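Local coordinates for protein-glutamine gamma-glutamyltransferase 2 (Pagrus major, PDB 1G0D) that probably catalyses the calcium-dependent cross-linking of proteins by joining glutamine side chains to lysines or other primary amines, with release of ammonia, at residues V9-R14 with D126-H131; V143-E148 with Q152-N157; A221-N226 with A276-T281; F620-A625 with V647-S652. All blocks are in the same frame, centred on the assembly; numbering follows the deposited sequence.

Contact 1: V9-R14 with D126-H131; sequences VDVNGR and DKISFH
Val-11 and Ile-128 meet between the two layers of the N-terminal beta-sandwich. Val-11 lies on strand 8-12 of the four-stranded sheet and Ile-128 on strand 121-133 of the five-stranded one. The packed part is small and wholly aliphatic. Val-11 CB lies 4.3 Å from Ile-128 CG2, the methyl on the short branch of the isoleucine. Its chi1 of 60° sets CG1 between the backbone N and the carbonyl carbon, which leaves CG2 to face the valine. Branched residues suit this place, since they favour extended backbone while filling the space between sheets. Val-11 also touches Ile-42 and Leu-44 of its own sheet, and Ile-128 touches Leu-110 of the other.

Toward Asp-126 the contact becomes loose. Val-11 CG2 comes 4.3 Å from Asp-126 O, a backbone carbonyl, while the aspartate itself is exposed and poorly ordered, as suits a charged residue facing solvent. Away from the interface, Val-9 and Asp-10 both face Gln-45 in a classic beta bulge. Asn-12 folds back in an Asx turn, its OD1 accepting from Arg-14 N at 3.2 Å with the donor tilted 30° from the carbonyl plane; Arg-14 itself stands at the N-cap of helix 15-21.

No hydrogen bond or salt bridge crosses between 9-14 and 126-131, so what attraction there is between them probably comes from dispersion and from keeping water off a few methyl groups.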
loop_
_atom_site.group_PDB
_atom_site.type_symbol
_atom_site.label_atom_id
_atom_site.label_comp_id
_atom_site.label_asym_id
_atom_site.label_seq_id
_atom_site.Cartn_x
_atom_site.Cartn_y
_atom_site.Cartn_z
ATOM N N VAL A 9 -26.008 -31.137 -23.726
ATOM C CA VAL A 9 -24.808 -31.485 -24.427
ATOM C C VAL A 9 -23.616 -30.684 -23.905
ATOM O O VAL A 9 -22.489 -31.186 -23.887
ATOM C CB VAL A 9 -24.971 -31.252 -25.924
ATOM C CG1 VAL A 9 -23.672 -31.530 -26.580
ATOM C CG2 VAL A 9 -26.058 -32.183 -26.488
ATOM N N ASP A 10 -23.850 -29.445 -23.502
ATOM C CA ASP A 10 -22.788 -28.633 -22.909
ATOM C C ASP A 10 -23.318 -27.341 -22.339
ATOM O O ASP A 10 -24.176 -26.712 -22.926
ATOM C CB ASP A 10 -21.621 -28.362 -23.887
ATOM C CG ASP A 10 -21.995 -27.463 -25.041
ATOM O OD1 ASP A 10 -22.052 -26.224 -24.862
ATOM O OD2 ASP A 10 -22.206 -28.000 -26.148
ATOM N N VAL A 11 -22.868 -27.007 -21.142
ATOM C CA VAL A 11 -23.269 -25.785 -20.523
ATOM C C VAL A 11 -22.289 -24.705 -21.019
ATOM O O VAL A 11 -21.107 -24.995 -21.242
ATOM C CB VAL A 11 -23.215 -25.926 -19.017
ATOM C CG1 VAL A 11 -23.625 -24.648 -18.374
ATOM C CG2 VAL A 11 -24.157 -27.031 -18.578
ATOM N N ASN A 12 -22.790 -23.490 -21.255
ATOM C CA ASN A 12 -21.980 -22.384 -21.767
ATOM C C ASN A 12 -22.120 -21.193 -20.852
ATOM O O ASN A 12 -23.220 -20.645 -20.750
ATOM C CB ASN A 12 -22.471 -21.994 -23.127
ATOM C CG ASN A 12 -21.423 -21.286 -23.922
ATOM O OD1 ASN A 12 -20.596 -20.526 -23.378
ATOM N ND2 ASN A 12 -21.431 -21.525 -25.234
ATOM N N GLY A 13 -21.012 -20.802 -20.203
ATOM C CA GLY A 13 -21.015 -19.706 -19.249
ATOM C C GLY A 13 -20.983 -18.328 -19.859
ATOM O O GLY A 13 -21.135 -17.341 -19.172
ATOM N N ARG A 14 -20.790 -18.273 -21.164
ATOM C CA ARG A 14 -20.711 -17.017 -21.879
ATOM C C ARG A 14 -19.829 -16.038 -21.093
ATOM O O ARG A 14 -20.272 -14.958 -20.715
ATOM C CB ARG A 14 -22.126 -16.465 -22.088
ATOM C CG ARG A 14 -23.192 -17.551 -22.463
ATOM C CD ARG A 14 -24.548 -17.010 -22.977
ATOM N NE ARG A 14 -24.729 -15.573 -22.754
ATOM C CZ ARG A 14 -24.583 -14.651 -23.698
ATOM N NH1 ARG A 14 -24.254 -14.984 -24.945
ATOM N NH2 ARG A 14 -24.733 -13.384 -23.393
ATOM N N ASP A 126 -22.701 -31.174 -16.447
ATOM C CA ASP A 126 -21.330 -30.934 -15.996
ATOM C C ASP A 126 -21.239 -29.704 -15.075
ATOM O O ASP A 126 -21.649 -28.590 -15.442
ATOM C CB ASP A 126 -20.406 -30.711 -17.196
ATOM C CG ASP A 126 -20.894 -31.399 -18.465
ATOM O OD1 ASP A 126 -21.964 -31.017 -19.027
ATOM O OD2 ASP A 126 -20.174 -32.329 -18.899
ATOM N N LYS A 127 -20.694 -29.911 -13.881
ATOM C CA LYS A 127 -20.549 -28.830 -12.916
ATOM C C LYS A 127 -19.503 -27.820 -13.417
ATOM O O LYS A 127 -18.325 -28.134 -13.488
ATOM C CB LYS A 127 -20.137 -29.414 -11.549
ATOM C CG LYS A 127 -20.809 -28.785 -10.310
ATOM C CD LYS A 127 -20.847 -29.754 -9.104
ATOM C CE LYS A 127 -19.695 -29.491 -8.110
ATOM N NZ LYS A 127 -19.888 -30.151 -6.772
ATOM N N ILE A 128 -19.942 -26.621 -13.791
ATOM C CA ILE A 128 -19.022 -25.582 -14.238
ATOM C C ILE A 128 -18.784 -24.636 -13.100
ATOM O O ILE A 128 -19.659 -24.380 -12.293
ATOM C CB ILE A 128 -19.560 -24.775 -15.402
ATOM C CG1 ILE A 128 -20.855 -24.087 -15.017
ATOM C CG2 ILE A 128 -19.730 -25.691 -16.590
ATOM C CD1 ILE A 128 -20.905 -22.727 -15.501
ATOM N N SER A 129 -17.585 -24.102 -13.022
ATOM C CA SER A 129 -17.300 -23.220 -11.917
ATOM C C SER A 129 -17.129 -21.782 -12.349
ATOM O O SER A 129 -16.959 -21.477 -13.533
ATOM C CB SER A 129 -16.051 -23.706 -11.195
ATOM O OG SER A 129 -14.924 -23.383 -11.973
ATOM N N PHE A 130 -17.204 -20.896 -11.373
ATOM C CA PHE A 130 -17.044 -19.479 -11.627
ATOM C C PHE A 130 -16.577 -18.808 -10.326
ATOM O O PHE A 130 -16.652 -19.411 -9.241
ATOM C CB PHE A 130 -18.367 -18.869 -12.174
ATOM C CG PHE A 130 -19.538 -18.915 -11.205
ATOM C CD1 PHE A 130 -19.696 -17.929 -10.213
ATOM C CD2 PHE A 130 -20.467 -19.948 -11.267
ATOM C CE1 PHE A 130 -20.741 -17.980 -9.308
ATOM C CE2 PHE A 130 -21.513 -19.999 -10.357
ATOM C CZ PHE A 130 -21.648 -19.014 -9.377
ATOM N N HIS A 131 -16.065 -17.589 -10.434
ATOM C CA HIS A 131 -15.602 -16.863 -9.270
ATOM C C HIS A 131 -16.478 -15.661 -9.009
ATOM O O HIS A 131 -16.987 -15.046 -9.930
ATOM C CB HIS A 131 -14.187 -16.400 -9.493
ATOM C CG HIS A 131 -13.174 -17.484 -9.365
ATOM N ND1 HIS A 131 -12.738 -18.223 -10.442
ATOM C CD2 HIS A 131 -12.470 -17.923 -8.298
ATOM C CE1 HIS A 131 -11.807 -19.068 -10.044
ATOM N NE2 HIS A 131 -11.626 -18.907 -8.746
#

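Contact 2: V143-E148 with Q152-N157; sequences VYLPDE and QEYVMN
Leu-145 approaches Tyr-154 at the edge of its ring rather than over a face: methyl CD1 lies near the ring plane, 4.3 Å from Tyr-154 CD2. The leucine reaches it by extending, with CG roughly anti to the backbone N (chi1 -154°) and CD1 anti to CA. Leucine suits this buried position because a flexible aliphatic branch can fill the space beside a rigid ring, and it also touches Lys-150 and Leu-151. Over one face of the ring lies Glu-153 CB, and Trp-351 meets Tyr-154 edge-to-face. The tyrosine's OH makes a weak hydrogen bond to Arg-291, so the residue is apolar along its flank and polar at its end.

The other link is internal to helix 148-156: Gln-152 N donates to Glu-148 O four residues earlier, at 3.3 Å, a bent bond of 138°, and Gln-152 CB lies 3.7 Å from that same oxygen. Farther along, Asn-157 ND2 reaches the syn side of Glu-153 OE1 at 2.7 Å, though 33° out of the carboxylate plane, while the other carboxylate oxygen pairs with Lys-426.

Pro-146 centres an inverse gamma turn that leads into an N-cap, with Asp-147 OD2 taking the backbone N-H of Ser-149 at the start of helix 148-156; the helix's Tyr-154 lies close to Glu-434 of a probable calcium site and to a bound sulfate, probably from the crystallisation liquor.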
loop_
_atom_site.group_PDB
_atom_site.type_symbol
_atom_site.label_atom_id
_atom_site.label_comp_id
_atom_site.label_asym_id
_atom_site.label_seq_id
_atom_site.Cartn_x
_atom_site.Cartn_y
_atom_site.Cartn_z
ATOM N N VAL A 143 -19.942 -2.468 -0.388
ATOM C CA VAL A 143 -18.780 -1.719 -0.893
ATOM C C VAL A 143 -19.184 -0.661 -1.968
ATOM O O VAL A 143 -18.346 -0.007 -2.591
ATOM C CB VAL A 143 -17.734 -2.665 -1.490
ATOM C CG1 VAL A 143 -17.202 -3.599 -0.420
ATOM C CG2 VAL A 143 -18.362 -3.475 -2.583
ATOM N N TYR A 144 -20.481 -0.466 -2.149
ATOM C CA TYR A 144 -20.971 0.491 -3.114
ATOM C C TYR A 144 -20.374 1.877 -2.954
ATOM O O TYR A 144 -20.454 2.459 -1.861
ATOM C CB TYR A 144 -22.477 0.611 -2.975
ATOM C CG TYR A 144 -23.070 1.529 -4.004
ATOM C CD1 TYR A 144 -22.757 1.387 -5.348
ATOM C CD2 TYR A 144 -23.972 2.529 -3.641
ATOM C CE1 TYR A 144 -23.343 2.217 -6.324
ATOM C CE2 TYR A 144 -24.565 3.368 -4.619
ATOM C CZ TYR A 144 -24.252 3.198 -5.963
ATOM O OH TYR A 144 -24.902 3.946 -6.943
ATOM N N LEU A 145 -19.786 2.390 -4.041
ATOM C CA LEU A 145 -19.192 3.730 -4.104
ATOM C C LEU A 145 -19.924 4.411 -5.278
ATOM O O LEU A 145 -19.703 4.059 -6.435
ATOM C CB LEU A 145 -17.683 3.643 -4.387
ATOM C CG LEU A 145 -16.770 4.820 -3.910
ATOM C CD1 LEU A 145 -15.256 4.444 -3.947
ATOM C CD2 LEU A 145 -17.015 6.037 -4.784
ATOM N N PRO A 146 -20.776 5.409 -4.992
ATOM C CA PRO A 146 -21.581 6.152 -5.978
ATOM C C PRO A 146 -20.925 7.206 -6.825
ATOM O O PRO A 146 -21.415 8.340 -6.871
ATOM C CB PRO A 146 -22.687 6.762 -5.150
ATOM C CG PRO A 146 -22.095 6.938 -3.819
ATOM C CD PRO A 146 -20.970 5.952 -3.638
ATOM N N ASP A 147 -19.816 6.828 -7.474
ATOM C CA ASP A 147 -19.054 7.694 -8.361
ATOM C C ASP A 147 -18.135 6.810 -9.210
ATOM O O ASP A 147 -17.097 6.367 -8.772
ATOM C CB ASP A 147 -18.241 8.704 -7.585
ATOM C CG ASP A 147 -17.525 9.691 -8.497
ATOM O OD1 ASP A 147 -17.272 10.837 -8.060
ATOM O OD2 ASP A 147 -17.210 9.323 -9.664
ATOM N N GLU A 148 -18.547 6.561 -10.439
ATOM C CA GLU A 148 -17.824 5.699 -11.363
ATOM C C GLU A 148 -16.422 6.138 -11.623
ATOM O O GLU A 148 -15.576 5.311 -11.948
ATOM C CB GLU A 148 -18.566 5.608 -12.710
ATOM C CG GLU A 148 -19.773 4.749 -12.677
ATOM C CD GLU A 148 -20.052 4.129 -14.023
ATOM O OE1 GLU A 148 -19.699 4.817 -15.014
ATOM O OE2 GLU A 148 -20.617 2.987 -14.071
ATOM N N GLN A 152 -12.914 3.677 -10.911
ATOM C CA GLN A 152 -11.960 3.414 -11.982
ATOM C C GLN A 152 -10.543 3.483 -11.461
ATOM O O GLN A 152 -9.670 2.735 -11.907
ATOM C CB GLN A 152 -12.153 4.441 -13.091
ATOM C CG GLN A 152 -11.231 4.267 -14.233
ATOM C CD GLN A 152 -11.235 2.851 -14.745
ATOM O OE1 GLN A 152 -12.323 2.249 -14.939
ATOM N NE2 GLN A 152 -10.022 2.293 -14.970
ATOM N N GLU A 153 -10.319 4.407 -10.525
ATOM C CA GLU A 153 -9.010 4.577 -9.921
ATOM C C GLU A 153 -8.814 3.611 -8.767
ATOM O O GLU A 153 -7.819 2.894 -8.704
ATOM C CB GLU A 153 -8.846 5.995 -9.389
ATOM C CG GLU A 153 -7.552 6.208 -8.583
ATOM C CD GLU A 153 -6.271 6.059 -9.419
ATOM O OE1 GLU A 153 -6.361 6.073 -10.665
ATOM O OE2 GLU A 153 -5.166 5.928 -8.835
ATOM N N TYR A 154 -9.791 3.578 -7.868
ATOM C CA TYR A 154 -9.720 2.727 -6.694
ATOM C C TYR A 154 -10.017 1.239 -6.850
ATOM O O TYR A 154 -9.826 0.489 -5.900
ATOM C CB TYR A 154 -10.593 3.315 -5.612
ATOM C CG TYR A 154 -10.300 4.766 -5.374
ATOM C CD1 TYR A 154 -8.976 5.225 -5.357
ATOM C CD2 TYR A 154 -11.340 5.681 -5.150
ATOM C CE1 TYR A 154 -8.693 6.547 -5.118
ATOM C CE2 TYR A 154 -11.074 7.018 -4.905
ATOM C CZ TYR A 154 -9.745 7.440 -4.888
ATOM O OH TYR A 154 -9.463 8.744 -4.582
ATOM N N VAL A 155 -10.506 0.808 -8.011
ATOM C CA VAL A 155 -10.736 -0.627 -8.253
ATOM C C VAL A 155 -10.091 -1.033 -9.572
ATOM O O VAL A 155 -9.283 -1.946 -9.624
ATOM C CB VAL A 155 -12.225 -1.073 -8.374
ATOM C CG1 VAL A 155 -12.264 -2.559 -8.761
ATOM C CG2 VAL A 155 -12.955 -0.908 -7.084
ATOM N N MET A 156 -10.416 -0.329 -10.637
ATOM C CA MET A 156 -9.904 -0.678 -11.948
ATOM C C MET A 156 -8.508 -0.271 -12.348
ATOM O O MET A 156 -7.929 -0.881 -13.225
ATOM C CB MET A 156 -10.903 -0.193 -12.985
ATOM C CG MET A 156 -12.268 -0.842 -12.769
ATOM S SD MET A 156 -12.143 -2.517 -13.263
ATOM C CE MET A 156 -13.186 -3.221 -12.218
ATOM N N ASN A 157 -7.949 0.759 -11.737
ATOM C CA ASN A 157 -6.602 1.157 -12.121
ATOM C C ASN A 157 -5.525 0.211 -11.575
ATOM O O ASN A 157 -5.526 -0.135 -10.389
ATOM C CB ASN A 157 -6.323 2.569 -11.664
ATOM C CG ASN A 157 -5.085 3.097 -12.302
ATOM O OD1 ASN A 157 -4.301 2.317 -12.844
ATOM N ND2 ASN A 157 -4.884 4.406 -12.258
#

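Contact 3: A221-N226 with A276-T281; sequences AMVNSN and AAVACT
Ala-221 O, two residues before the Val-223 that packs on Val-278 and Ala-279, is gripped by two donors. Ser-225 OG gives the shorter bond, 2.8 Å to Ala-221 O, and approaches in the carbonyl plane on a lone pair. Asn-226 N is the second, 3.2 Å from Ala-221 O. A serine suits the spot because its short hydroxyl can fold back on the carbonyl four residues earlier in its own chain.

Across the contact everything is apolar. Val-223 sends out both methyls: CG1, anti to the backbone N at chi1 178°, lies 4.4 Å from Val-278 CG1, while CG2 lies 4.3 Å from Ala-279 CB and equally near Ala-279 CA. The smallness of alanine lets the valine methyl come down against the backbone of helix 272-286. That helix begins with the catalytic Cys-272, as in the papain-like core shared by transglutaminases and cysteine proteases, and the side chains of Ala-279 and the catalytic Asp-355 are about 8 Å apart. Val-223 also rests on Phe-275 of the same helix, and Val-278 reaches on to Ile-255 and Leu-256 of helix 253-261. Thr-281, facing elsewhere, hydrogen-bonds through OG1 to Tyr-177 O.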
loop_
_atom_site.group_PDB
_atom_site.type_symbol
_atom_site.label_atom_id
_atom_site.label_comp_id
_atom_site.label_asym_id
_atom_site.label_seq_id
_atom_site.Cartn_x
_atom_site.Cartn_y
_atom_site.Cartn_z
ATOM N N ALA A 221 -4.276 -8.877 7.673
ATOM C CA ALA A 221 -3.552 -9.707 8.627
ATOM C C ALA A 221 -2.561 -10.671 7.979
ATOM O O ALA A 221 -1.485 -10.936 8.536
ATOM C CB ALA A 221 -4.545 -10.464 9.488
ATOM N N MET A 222 -2.902 -11.181 6.801
ATOM C CA MET A 222 -2.040 -12.140 6.104
ATOM C C MET A 222 -0.841 -11.560 5.357
ATOM O O MET A 222 0.134 -12.276 5.085
ATOM C CB MET A 222 -2.876 -12.960 5.136
ATOM C CG MET A 222 -3.857 -13.875 5.838
ATOM S SD MET A 222 -3.063 -15.422 6.305
ATOM C CE MET A 222 -2.011 -15.721 4.777
ATOM N N VAL A 223 -0.911 -10.273 5.018
ATOM C CA VAL A 223 0.182 -9.640 4.280
ATOM C C VAL A 223 1.516 -9.700 4.987
ATOM O O VAL A 223 2.537 -9.946 4.351
ATOM C CB VAL A 223 -0.145 -8.192 3.931
ATOM C CG1 VAL A 223 1.031 -7.531 3.199
ATOM C CG2 VAL A 223 -1.373 -8.181 3.072
ATOM N N ASN A 224 1.528 -9.482 6.294
ATOM C CA ASN A 224 2.781 -9.570 7.001
ATOM C C ASN A 224 2.685 -10.177 8.384
ATOM O O ASN A 224 3.398 -11.111 8.693
ATOM C CB ASN A 224 3.435 -8.202 7.101
ATOM C CG ASN A 224 4.679 -8.216 7.974
ATOM O OD1 ASN A 224 4.852 -7.384 8.858
ATOM N ND2 ASN A 224 5.553 -9.169 7.722
ATOM N N SER A 225 1.789 -9.670 9.213
ATOM C CA SER A 225 1.695 -10.164 10.576
ATOM C C SER A 225 1.688 -11.675 10.756
ATOM O O SER A 225 2.269 -12.171 11.734
ATOM C CB SER A 225 0.483 -9.557 11.290
ATOM O OG SER A 225 -0.659 -10.351 11.095
ATOM N N ASN A 226 1.039 -12.415 9.852
ATOM C CA ASN A 226 0.998 -13.872 9.997
ATOM C C ASN A 226 2.348 -14.439 9.614
ATOM O O ASN A 226 2.732 -14.437 8.438
ATOM C CB ASN A 226 -0.102 -14.480 9.139
ATOM C CG ASN A 226 -0.145 -15.986 9.237
ATOM O OD1 ASN A 226 0.870 -16.671 9.050
ATOM N ND2 ASN A 226 -1.320 -16.520 9.533
ATOM N N ALA A 276 1.493 -2.379 2.164
ATOM C CA ALA A 276 0.323 -1.618 1.765
ATOM C C ALA A 276 0.015 -1.843 0.277
ATOM O O ALA A 276 -1.131 -2.164 -0.066
ATOM C CB ALA A 276 0.542 -0.161 2.056
ATOM N N ALA A 277 1.021 -1.695 -0.593
ATOM C CA ALA A 277 0.853 -1.918 -2.028
ATOM C C ALA A 277 0.350 -3.315 -2.288
ATOM O O ALA A 277 -0.560 -3.471 -3.058
ATOM C CB ALA A 277 2.118 -1.759 -2.718
ATOM N N VAL A 278 0.927 -4.342 -1.664
ATOM C CA VAL A 278 0.447 -5.720 -1.876
ATOM C C VAL A 278 -0.991 -5.854 -1.335
ATOM O O VAL A 278 -1.797 -6.605 -1.868
ATOM C CB VAL A 278 1.384 -6.745 -1.172
ATOM C CG1 VAL A 278 0.795 -8.127 -1.155
ATOM C CG2 VAL A 278 2.694 -6.779 -1.856
ATOM N N ALA A 279 -1.337 -5.126 -0.277
ATOM C CA ALA A 279 -2.710 -5.190 0.278
ATOM C C ALA A 279 -3.631 -4.575 -0.747
ATOM O O ALA A 279 -4.717 -5.088 -0.996
ATOM C CB ALA A 279 -2.841 -4.391 1.625
ATOM N N CYS A 280 -3.191 -3.461 -1.329
ATOM C CA CYS A 280 -3.969 -2.785 -2.339
ATOM C C CYS A 280 -4.250 -3.671 -3.524
ATOM O O CYS A 280 -5.366 -3.697 -3.983
ATOM C CB CYS A 280 -3.243 -1.563 -2.840
ATOM S SG CYS A 280 -4.244 -0.477 -3.836
ATOM N N THR A 281 -3.252 -4.389 -4.023
ATOM C CA THR A 281 -3.419 -5.265 -5.197
ATOM C C THR A 281 -4.479 -6.324 -4.985
ATOM O O THR A 281 -5.273 -6.618 -5.868
ATOM C CB THR A 281 -2.124 -6.020 -5.534
ATOM O OG1 THR A 281 -1.298 -5.219 -6.382
ATOM C CG2 THR A 281 -2.426 -7.269 -6.278
#

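Contact 4: F620-A625 with V647-S652; sequences FTLEGA and VKLSFS
Phe-620 with Val-647 and Leu-622 with Leu-649 form an apolar contact between the two sheets of the C-terminal domain. Val-647 places CG2 over one face of the Phe-620 ring, a CH-pi contact 3.5 Å from the centroid and 22° off the ring normal. The methyl is offset toward the rim, where it comes 3.2 Å from Phe-620 CD2. With CG anti to its carbonyl carbon (chi1 -78°), the Phe-620 ring swings beside its own backbone N and turns a face to the valine.

Leu-649 CD1 lies 3.7 Å from Leu-622 CG, the two leucines running alongside each other in opposite senses. Strand 619-624 belongs to the five-stranded sheet and strand 644-651 to the three-stranded one, and the pairs join the layers of an immunoglobulin-like beta-sandwich. A flat aromatic suits the first site because its broad face takes a methyl from the facing sheet; Phe-665 meets the same ring. Replacing Phe-620 with an alanine would probably open a gap between the sheets and leave the Val-647 methyl without the ring face it rests on. Glu-623, also buried, points to the other side of its strand and hydrogen-bonds through OE2 to Thr-250.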
loop_
_atom_site.group_PDB
_atom_site.type_symbol
_atom_site.label_atom_id
_atom_site.label_comp_id
_atom_site.label_asym_id
_atom_site.label_seq_id
_atom_site.Cartn_x
_atom_site.Cartn_y
_atom_site.Cartn_z
ATOM N N PHE A 620 19.015 -4.679 -14.083
ATOM C CA PHE A 620 17.876 -3.836 -14.393
ATOM C C PHE A 620 16.723 -4.843 -14.312
ATOM O O PHE A 620 16.879 -5.981 -14.763
ATOM C CB PHE A 620 17.987 -3.297 -15.820
ATOM C CG PHE A 620 18.950 -2.158 -15.977
ATOM C CD1 PHE A 620 18.554 -0.860 -15.711
ATOM C CD2 PHE A 620 20.254 -2.384 -16.385
ATOM C CE1 PHE A 620 19.458 0.215 -15.850
ATOM C CE2 PHE A 620 21.163 -1.330 -16.529
ATOM C CZ PHE A 620 20.764 -0.034 -16.258
ATOM N N THR A 621 15.598 -4.464 -13.708
ATOM C CA THR A 621 14.426 -5.354 -13.639
ATOM C C THR A 621 13.287 -4.575 -14.249
ATOM O O THR A 621 13.045 -3.447 -13.833
ATOM C CB THR A 621 14.022 -5.680 -12.216
ATOM O OG1 THR A 621 15.184 -6.075 -11.470
ATOM C CG2 THR A 621 12.963 -6.776 -12.213
ATOM N N LEU A 622 12.585 -5.149 -15.227
ATOM C CA LEU A 622 11.499 -4.424 -15.889
ATOM C C LEU A 622 10.142 -5.093 -15.748
ATOM O O LEU A 622 10.041 -6.311 -15.790
ATOM C CB LEU A 622 11.773 -4.274 -17.387
ATOM C CG LEU A 622 13.034 -3.781 -18.096
ATOM C CD1 LEU A 622 12.676 -2.579 -18.934
ATOM C CD2 LEU A 622 14.105 -3.434 -17.142
ATOM N N GLU A 623 9.089 -4.300 -15.578
ATOM C CA GLU A 623 7.754 -4.864 -15.481
ATOM C C GLU A 623 6.683 -3.824 -15.762
ATOM O O GLU A 623 6.924 -2.621 -15.658
ATOM C CB GLU A 623 7.532 -5.446 -14.104
ATOM C CG GLU A 623 7.053 -4.421 -13.140
ATOM C CD GLU A 623 6.517 -5.043 -11.888
ATOM O OE1 GLU A 623 5.643 -5.932 -11.990
ATOM O OE2 GLU A 623 6.984 -4.647 -10.801
ATOM N N GLY A 624 5.493 -4.304 -16.116
ATOM C CA GLY A 624 4.383 -3.410 -16.379
ATOM C C GLY A 624 3.092 -4.196 -16.501
ATOM O O GLY A 624 3.074 -5.195 -17.214
ATOM N N ALA A 625 2.039 -3.788 -15.778
ATOM C CA ALA A 625 0.734 -4.450 -15.850
ATOM C C ALA A 625 0.382 -4.351 -17.316
ATOM O O ALA A 625 0.448 -3.258 -17.883
ATOM C CB ALA A 625 -0.303 -3.683 -15.031
ATOM N N VAL A 647 21.062 -0.431 -21.403
ATOM C CA VAL A 647 20.543 -1.753 -21.799
ATOM C C VAL A 647 19.251 -1.564 -22.588
ATOM O O VAL A 647 18.794 -0.424 -22.824
ATOM C CB VAL A 647 20.132 -2.647 -20.624
ATOM C CG1 VAL A 647 21.274 -3.499 -20.204
ATOM C CG2 VAL A 647 19.594 -1.805 -19.484
ATOM N N LYS A 648 18.672 -2.698 -22.986
ATOM C CA LYS A 648 17.423 -2.713 -23.703
ATOM C C LYS A 648 16.896 -4.115 -23.653
ATOM O O LYS A 648 17.648 -5.055 -23.501
ATOM C CB LYS A 648 17.614 -2.257 -25.135
ATOM C CG LYS A 648 18.826 -2.789 -25.790
ATOM C CD LYS A 648 18.481 -4.010 -26.575
ATOM C CE LYS A 648 19.404 -4.130 -27.753
ATOM N NZ LYS A 648 19.599 -2.816 -28.453
ATOM N N LEU A 649 15.587 -4.246 -23.781
ATOM C CA LEU A 649 14.904 -5.536 -23.705
ATOM C C LEU A 649 13.838 -5.546 -24.810
ATOM O O LEU A 649 13.313 -4.498 -25.171
ATOM C CB LEU A 649 14.194 -5.628 -22.345
ATOM C CG LEU A 649 14.018 -6.901 -21.496
ATOM C CD1 LEU A 649 12.900 -6.658 -20.475
ATOM C CD2 LEU A 649 13.695 -8.123 -22.349
ATOM N N SER A 650 13.514 -6.707 -25.354
ATOM C CA SER A 650 12.466 -6.761 -26.359
ATOM C C SER A 650 11.335 -7.531 -25.757
ATOM O O SER A 650 11.579 -8.452 -24.981
ATOM C CB SER A 650 12.918 -7.499 -27.587
ATOM O OG SER A 650 12.883 -6.633 -28.704
ATOM N N PHE A 651 10.101 -7.146 -26.072
ATOM C CA PHE A 651 8.940 -7.857 -25.552
ATOM C C PHE A 651 7.680 -7.434 -26.311
ATOM O O PHE A 651 7.697 -6.438 -27.046
ATOM C CB PHE A 651 8.800 -7.629 -24.042
ATOM C CG PHE A 651 8.396 -6.239 -23.671
ATOM C CD1 PHE A 651 9.337 -5.225 -23.612
ATOM C CD2 PHE A 651 7.063 -5.932 -23.413
ATOM C CE1 PHE A 651 8.952 -3.925 -23.309
ATOM C CE2 PHE A 651 6.685 -4.641 -23.115
ATOM C CZ PHE A 651 7.627 -3.639 -23.068
ATOM N N SER A 652 6.605 -8.206 -26.159
ATOM C CA SER A 652 5.352 -7.926 -26.855
ATOM C C SER A 652 4.223 -7.629 -25.861
ATOM O O SER A 652 3.759 -8.535 -25.159
ATOM C CB SER A 652 4.983 -9.133 -27.717
ATOM O OG SER A 652 5.802 -9.210 -28.879
#

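Contacts 1 and 4 are alike in build: each joins the two sheets of a beta-sandwich by aliphatic or aromatic side chains and no polar bond, one in the N-terminal domain, the other in the C-terminal. They differ in depth, since contact 1 is a surface contact and contact 4 is partly buried and includes a ring. Contact 3 is the fully buried one, helix against helix, its centre about 8 Å from that of the chain. Contact 2 is partly buried and mixes a helical backbone bond with apolar packing. No two contacts share an element, though strand 121-133 of contact 1 precedes helix 148-156 of contact 2. Contacts 2 and 3 approach most closely, nearest atoms about 6 Å apart.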